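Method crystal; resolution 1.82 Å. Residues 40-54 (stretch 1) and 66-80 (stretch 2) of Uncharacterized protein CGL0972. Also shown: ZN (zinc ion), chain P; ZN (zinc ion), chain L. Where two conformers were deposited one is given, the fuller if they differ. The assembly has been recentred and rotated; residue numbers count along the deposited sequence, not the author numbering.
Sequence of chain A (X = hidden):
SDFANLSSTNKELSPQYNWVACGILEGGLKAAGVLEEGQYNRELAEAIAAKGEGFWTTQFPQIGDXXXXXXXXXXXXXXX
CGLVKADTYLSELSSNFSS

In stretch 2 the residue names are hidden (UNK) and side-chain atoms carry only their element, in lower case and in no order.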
# COMPACT_ATOMS: atom_id res chain seq x y z
N TYR A 40 -8.31 6.24 3.65
CA TYR A 40 -9.03 5.06 3.21
C TYR A 40 -8.10 4.13 2.48
O TYR A 40 -7.08 4.57 1.95
CB TYR A 40 -10.18 5.46 2.29
CG TYR A 40 -11.31 6.09 3.06
CD1 TYR A 40 -12.16 5.31 3.84
CD2 TYR A 40 -11.53 7.47 3.02
CE1 TYR A 40 -13.19 5.87 4.57
CE2 TYR A 40 -12.58 8.04 3.74
CZ TYR A 40 -13.40 7.24 4.52
OH TYR A 40 -14.45 7.79 5.25
N ASN A 41 -8.46 2.84 2.43
CA ASN A 41 -7.72 1.85 1.65
C ASN A 41 -7.39 2.37 0.24
O ASN A 41 -6.23 2.40 -0.18
CB ASN A 41 -8.51 0.52 1.61
CG ASN A 41 -7.85 -0.55 0.74
OD1 ASN A 41 -7.46 -0.29 -0.41
ND2 ASN A 41 -7.75 -1.76 1.27
N ARG A 42 -8.43 2.81 -0.47
CA ARG A 42 -8.28 3.28 -1.85
C ARG A 42 -7.22 4.38 -2.00
O ARG A 42 -6.44 4.36 -2.96
CB ARG A 42 -9.63 3.78 -2.39
CG ARG A 42 -9.70 3.85 -3.90
CD ARG A 42 -11.00 4.47 -4.39
NE ARG A 42 -12.08 3.50 -4.58
CZ ARG A 42 -13.19 3.42 -3.83
NH1 ARG A 42 -13.38 4.26 -2.82
NH2 ARG A 42 -14.12 2.51 -4.10
N GLU A 43 -7.19 5.31 -1.05
CA GLU A 43 -6.25 6.44 -1.06
C GLU A 43 -4.81 5.97 -0.88
O GLU A 43 -3.90 6.44 -1.57
CB GLU A 43 -6.58 7.44 0.04
CG GLU A 43 -7.94 8.12 -0.16
CD GLU A 43 -8.31 9.07 0.97
OE1 GLU A 43 -7.92 8.83 2.15
OE2 GLU A 43 -8.99 10.08 0.67
N LEU A 44 -4.60 5.05 0.06
CA LEU A 44 -3.26 4.47 0.22
C LEU A 44 -2.81 3.75 -1.06
O LEU A 44 -1.65 3.88 -1.48
CB LEU A 44 -3.21 3.53 1.44
CG LEU A 44 -1.90 2.74 1.64
CD1 LEU A 44 -0.69 3.66 1.76
CD2 LEU A 44 -1.98 1.83 2.87
N ALA A 45 -3.69 2.93 -1.63
CA ALA A 45 -3.34 2.19 -2.85
C ALA A 45 -2.92 3.17 -3.94
O ALA A 45 -1.95 2.94 -4.65
CB ALA A 45 -4.51 1.34 -3.32
N GLU A 46 -3.67 4.27 -4.07
CA GLU A 46 -3.37 5.28 -5.08
C GLU A 46 -2.05 5.96 -4.82
O GLU A 46 -1.29 6.24 -5.76
CB GLU A 46 -4.47 6.33 -5.14
CG GLU A 46 -5.73 5.77 -5.70
CD GLU A 46 -6.78 6.82 -5.97
OE1 GLU A 46 -6.79 7.88 -5.28
OE2 GLU A 46 -7.60 6.56 -6.87
N ALA A 47 -1.77 6.23 -3.55
CA ALA A 47 -0.52 6.86 -3.18
C ALA A 47 0.67 5.94 -3.46
O ALA A 47 1.72 6.41 -3.95
CB ALA A 47 -0.55 7.32 -1.72
N ILE A 48 0.53 4.65 -3.14
CA ILE A 48 1.60 3.67 -3.44
C ILE A 48 1.83 3.60 -4.96
O ILE A 48 2.98 3.70 -5.44
CB ILE A 48 1.25 2.27 -2.88
CG1 ILE A 48 1.23 2.31 -1.35
CG2 ILE A 48 2.29 1.21 -3.40
CD1 ILE A 48 0.62 1.03 -0.70
N ALA A 49 0.75 3.47 -5.72
CA ALA A 49 0.86 3.40 -7.19
C ALA A 49 1.56 4.63 -7.78
O ALA A 49 2.39 4.51 -8.68
CB ALA A 49 -0.56 3.24 -7.83
N ALA A 50 1.22 5.81 -7.28
CA ALA A 50 1.82 7.04 -7.77
C ALA A 50 3.34 7.01 -7.57
O ALA A 50 4.10 7.38 -8.47
CB ALA A 50 1.22 8.22 -7.10
N LYS A 51 3.78 6.53 -6.39
CA LYS A 51 5.21 6.46 -6.11
C LYS A 51 5.91 5.30 -6.84
O LYS A 51 7.14 5.31 -7.00
CB LYS A 51 5.46 6.35 -4.60
CG LYS A 51 4.98 7.54 -3.77
CD LYS A 51 5.75 8.79 -4.09
CE LYS A 51 5.36 9.95 -3.14
NZ LYS A 51 6.08 9.86 -1.86
N GLY A 52 5.13 4.30 -7.25
CA GLY A 52 5.69 3.19 -8.03
C GLY A 52 5.85 3.49 -9.52
O GLY A 52 6.51 2.75 -10.24
N GLU A 53 5.25 4.59 -9.98
CA GLU A 53 5.36 4.99 -11.39
C GLU A 53 6.79 5.37 -11.74
O GLU A 53 7.54 5.85 -10.90
CB GLU A 53 4.42 6.15 -11.70
CG GLU A 53 2.97 5.73 -11.78
CD GLU A 53 2.05 6.90 -12.17
OE1 GLU A 53 2.32 7.55 -13.19
OE2 GLU A 53 1.08 7.17 -11.45
N GLY A 54 7.17 5.11 -12.99
CA GLY A 54 8.51 5.46 -13.45
C GLY A 54 8.64 5.02 -14.88
O GLY A 54 7.62 4.70 -15.54
N UNK A 66 0.86 -4.19 -13.09
CA UNK A 66 1.54 -4.81 -11.93
C UNK A 66 1.67 -3.79 -10.79
O UNK A 66 1.35 -4.11 -9.64
c UNK A 66 3.71 -7.47 -11.25
c UNK A 66 4.69 -4.31 -9.75
c UNK A 66 5.68 -6.58 -8.34
n UNK A 66 4.46 -7.85 -10.15
c UNK A 66 2.93 -5.30 -12.35
c UNK A 66 3.63 -6.11 -11.32
c UNK A 66 4.90 -6.72 -9.50
c UNK A 66 5.96 -5.31 -7.92
c UNK A 66 4.39 -5.60 -10.21
c UNK A 66 5.47 -4.18 -8.59
N UNK A 67 2.09 -2.57 -11.13
CA UNK A 67 2.16 -1.49 -10.14
C UNK A 67 0.82 -1.30 -9.39
O UNK A 67 0.80 -1.31 -8.16
n UNK A 67 2.27 2.15 -10.36
c UNK A 67 2.62 -0.19 -10.81
c UNK A 67 2.70 0.99 -9.87
o UNK A 67 3.22 0.90 -8.73
N UNK A 68 -0.27 -1.14 -10.14
CA UNK A 68 -1.60 -0.92 -9.55
C UNK A 68 -2.01 -2.10 -8.69
O UNK A 68 -2.46 -1.93 -7.55
c UNK A 68 -2.67 -0.66 -10.63
c UNK A 68 -2.64 1.89 -10.61
o UNK A 68 -2.05 2.92 -11.00
c UNK A 68 -2.44 0.62 -11.42
o UNK A 68 -3.39 1.90 -9.60
N UNK A 69 -1.84 -3.30 -9.24
CA UNK A 69 -2.24 -4.53 -8.53
C UNK A 69 -1.47 -4.74 -7.22
O UNK A 69 -2.06 -5.14 -6.22
o UNK A 69 -2.78 -6.50 -11.53
c UNK A 69 -3.04 -5.77 -10.55
o UNK A 69 -4.07 -5.05 -10.47
c UNK A 69 -2.07 -5.75 -9.41
N UNK A 70 -0.16 -4.51 -7.25
CA UNK A 70 0.64 -4.65 -6.04
C UNK A 70 0.37 -3.53 -5.03
O UNK A 70 0.37 -3.78 -3.82
c UNK A 70 2.43 -6.05 -7.17
c UNK A 70 2.13 -4.79 -6.36
n UNK A 70 1.50 -8.29 -7.27
c UNK A 70 2.01 -7.35 -6.48
o UNK A 70 2.16 -7.51 -5.27
N UNK A 71 0.07 -2.32 -5.52
CA UNK A 71 -0.32 -1.22 -4.65
C UNK A 71 -1.63 -1.58 -3.92
O UNK A 71 -1.76 -1.39 -2.70
c UNK A 71 -0.49 0.07 -5.45
N UNK A 72 -2.57 -2.13 -4.68
CA UNK A 72 -3.86 -2.56 -4.12
C UNK A 72 -3.66 -3.62 -3.05
O UNK A 72 -4.25 -3.54 -1.97
c UNK A 72 -4.80 -3.07 -5.21
N UNK A 73 -2.83 -4.62 -3.36
CA UNK A 73 -2.55 -5.72 -2.43
C UNK A 73 -1.87 -5.23 -1.16
O UNK A 73 -2.17 -5.72 -0.07
c UNK A 73 -1.70 -6.79 -3.10
N UNK A 74 -0.94 -4.28 -1.30
CA UNK A 74 -0.23 -3.75 -0.14
C UNK A 74 -1.17 -2.92 0.75
O UNK A 74 -1.12 -2.99 1.99
c UNK A 74 2.03 -2.54 0.45
c UNK A 74 2.45 -3.67 1.39
c UNK A 74 3.27 -1.89 -0.25
c UNK A 74 1.02 -2.98 -0.60
N UNK A 75 -2.09 -2.17 0.12
CA UNK A 75 -3.03 -1.36 0.87
C UNK A 75 -3.99 -2.26 1.61
O UNK A 75 -4.38 -1.96 2.74
c UNK A 75 -3.78 -0.41 -0.05
N UNK A 76 -4.35 -3.38 0.98
CA UNK A 76 -5.16 -4.43 1.65
C UNK A 76 -4.45 -4.95 2.92
O UNK A 76 -5.10 -5.11 3.96
o UNK A 76 -6.75 -6.17 -1.19
c UNK A 76 -5.44 -5.61 0.73
c UNK A 76 -6.54 -5.32 -0.30
o UNK A 76 -7.19 -4.26 -0.19
N UNK A 77 -3.15 -5.23 2.81
CA UNK A 77 -2.39 -5.70 3.97
C UNK A 77 -2.33 -4.64 5.07
O UNK A 77 -2.46 -4.97 6.26
c UNK A 77 1.29 -7.26 0.19
c UNK A 77 -1.01 -6.23 3.56
n UNK A 77 1.17 -7.32 1.52
c UNK A 77 -1.12 -7.33 2.50
n UNK A 77 0.46 -7.92 -0.60
n UNK A 77 2.26 -6.53 -0.34
c UNK A 77 0.17 -8.10 2.25
N UNK A 78 -2.19 -3.37 4.68
CA UNK A 78 -2.27 -2.26 5.62
C UNK A 78 -3.62 -2.19 6.34
O UNK A 78 -3.67 -1.94 7.55
c UNK A 78 -1.98 -0.98 4.93
N UNK A 79 -4.70 -2.42 5.62
CA UNK A 79 -6.03 -2.39 6.24
C UNK A 79 -6.17 -3.50 7.26
O UNK A 79 -6.68 -3.29 8.37
c UNK A 79 -9.63 -2.50 4.77
c UNK A 79 -8.52 -2.31 5.78
c UNK A 79 -7.14 -2.48 5.18
n UNK A 79 -10.76 -3.07 5.22
o UNK A 79 -9.48 -2.14 3.60
N UNK A 80 -5.69 -4.69 6.90
CA UNK A 80 -5.70 -5.84 7.81
C UNK A 80 -4.93 -5.50 9.08
O UNK A 80 -5.36 -5.86 10.19
c UNK A 80 -5.26 -8.31 8.05
o UNK A 80 -5.92 -7.37 5.94
c UNK A 80 -5.14 -7.11 7.13
ZN ZN P . -4.72 -5.69 -12.90
ZN ZN L . -3.25 -7.60 -13.18
O HOH W 1 -6.59 -1.75 -2.17
O HOH W 2 -3.78 1.22 -6.99

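Position 66 carries ten side-chain atoms, one carbon leading into fused five- and six-membered rings with a single nitrogen; none reaches stretch 1. This is W66. Position 67 has two carbons, the second bearing one oxygen and one nitrogen; the nitrogen lies 2.9 Å from A49 O, the oxygen 3.4 Å from G52 CA. This amide is N67. Its ND2 donates to A49 O almost linearly, near the end of the first helix, where A49 O has only weak backbone bonds, from G52 N and E53 N. An ideal CB on G52 would clash with OD1, so glycine fits here.

Position 68 has three carbons, the third carrying two oxygens, one 3.5 Å from A49 CB: E68. Its CA-to-CB bond points away, yet chi1 and chi2, both m, bring OE2 to that methyl, while OE1 accepts from water 2 at 2.7 Å. Position 69 has two carbons and two oxygens, out of reach of stretch 1: D69, a carboxylate suited to metal. Its OD2 lies 2.0 Å from the zinc of chain L, and both oxygens bind the zinc of chain P. Position 70 has three carbons, the third carrying one oxygen and one nitrogen, and its end leads away: Q70.

Position 71 has one carbon, pointing toward stretch 1, 3.3 Å from A45 O and 3.6 Å from I48 CG2: A71, a close fit for a methyl. Positions 72 and 73 also have one carbon each, pointing away: A72 and A73. A72 still offers its CA to A45 CB at 4.0 Å.

Position 74 has four carbons forked at the second, one branch end 4.0 Å from I48 CD1: L74, long enough to meet I48 from a sideways start. Position 75 has a single carbon, 3.8 Å from A45 CB and 4.0 Å from L44 CG: A75, whose methyl lets both pack closely. Position 76 has two carbons, the second carrying two oxygens, one 2.9 Å from N41 ND2: D76, whose end comes nearer although CA-to-CB points away, so OD1 accepts from N41. Position 77, three carbons, a nitrogen and a carbon with two more nitrogens, is R77, pointing away and exposed, as suits its charge. Position 78 has one carbon, 3.5 Å from L44 CD2: A78, a small apolar partner. Position 79 has three carbons, the third carrying a nitrogen and an oxygen, the oxygen 2.9 Å from N41 ND2: Q79, extended (chi1 and chi2 both t), so OE1 reaches the other N41 ND2 proton. Position 80, a carbon bearing one oxygen and one carbon, is T80, out of reach.

The helices cross at 138° with axes 8.0 Å apart at closest approach. Alanines permit this: A45 and A71 CA atoms lie 4.9 Å apart. L44, I48 and L74 add apolar contacts, and the asparagines N41 and N67 supply the direct hydrogen bonds across the interface.

Stretch 2 66-80: WNEDQAAALADRAQT
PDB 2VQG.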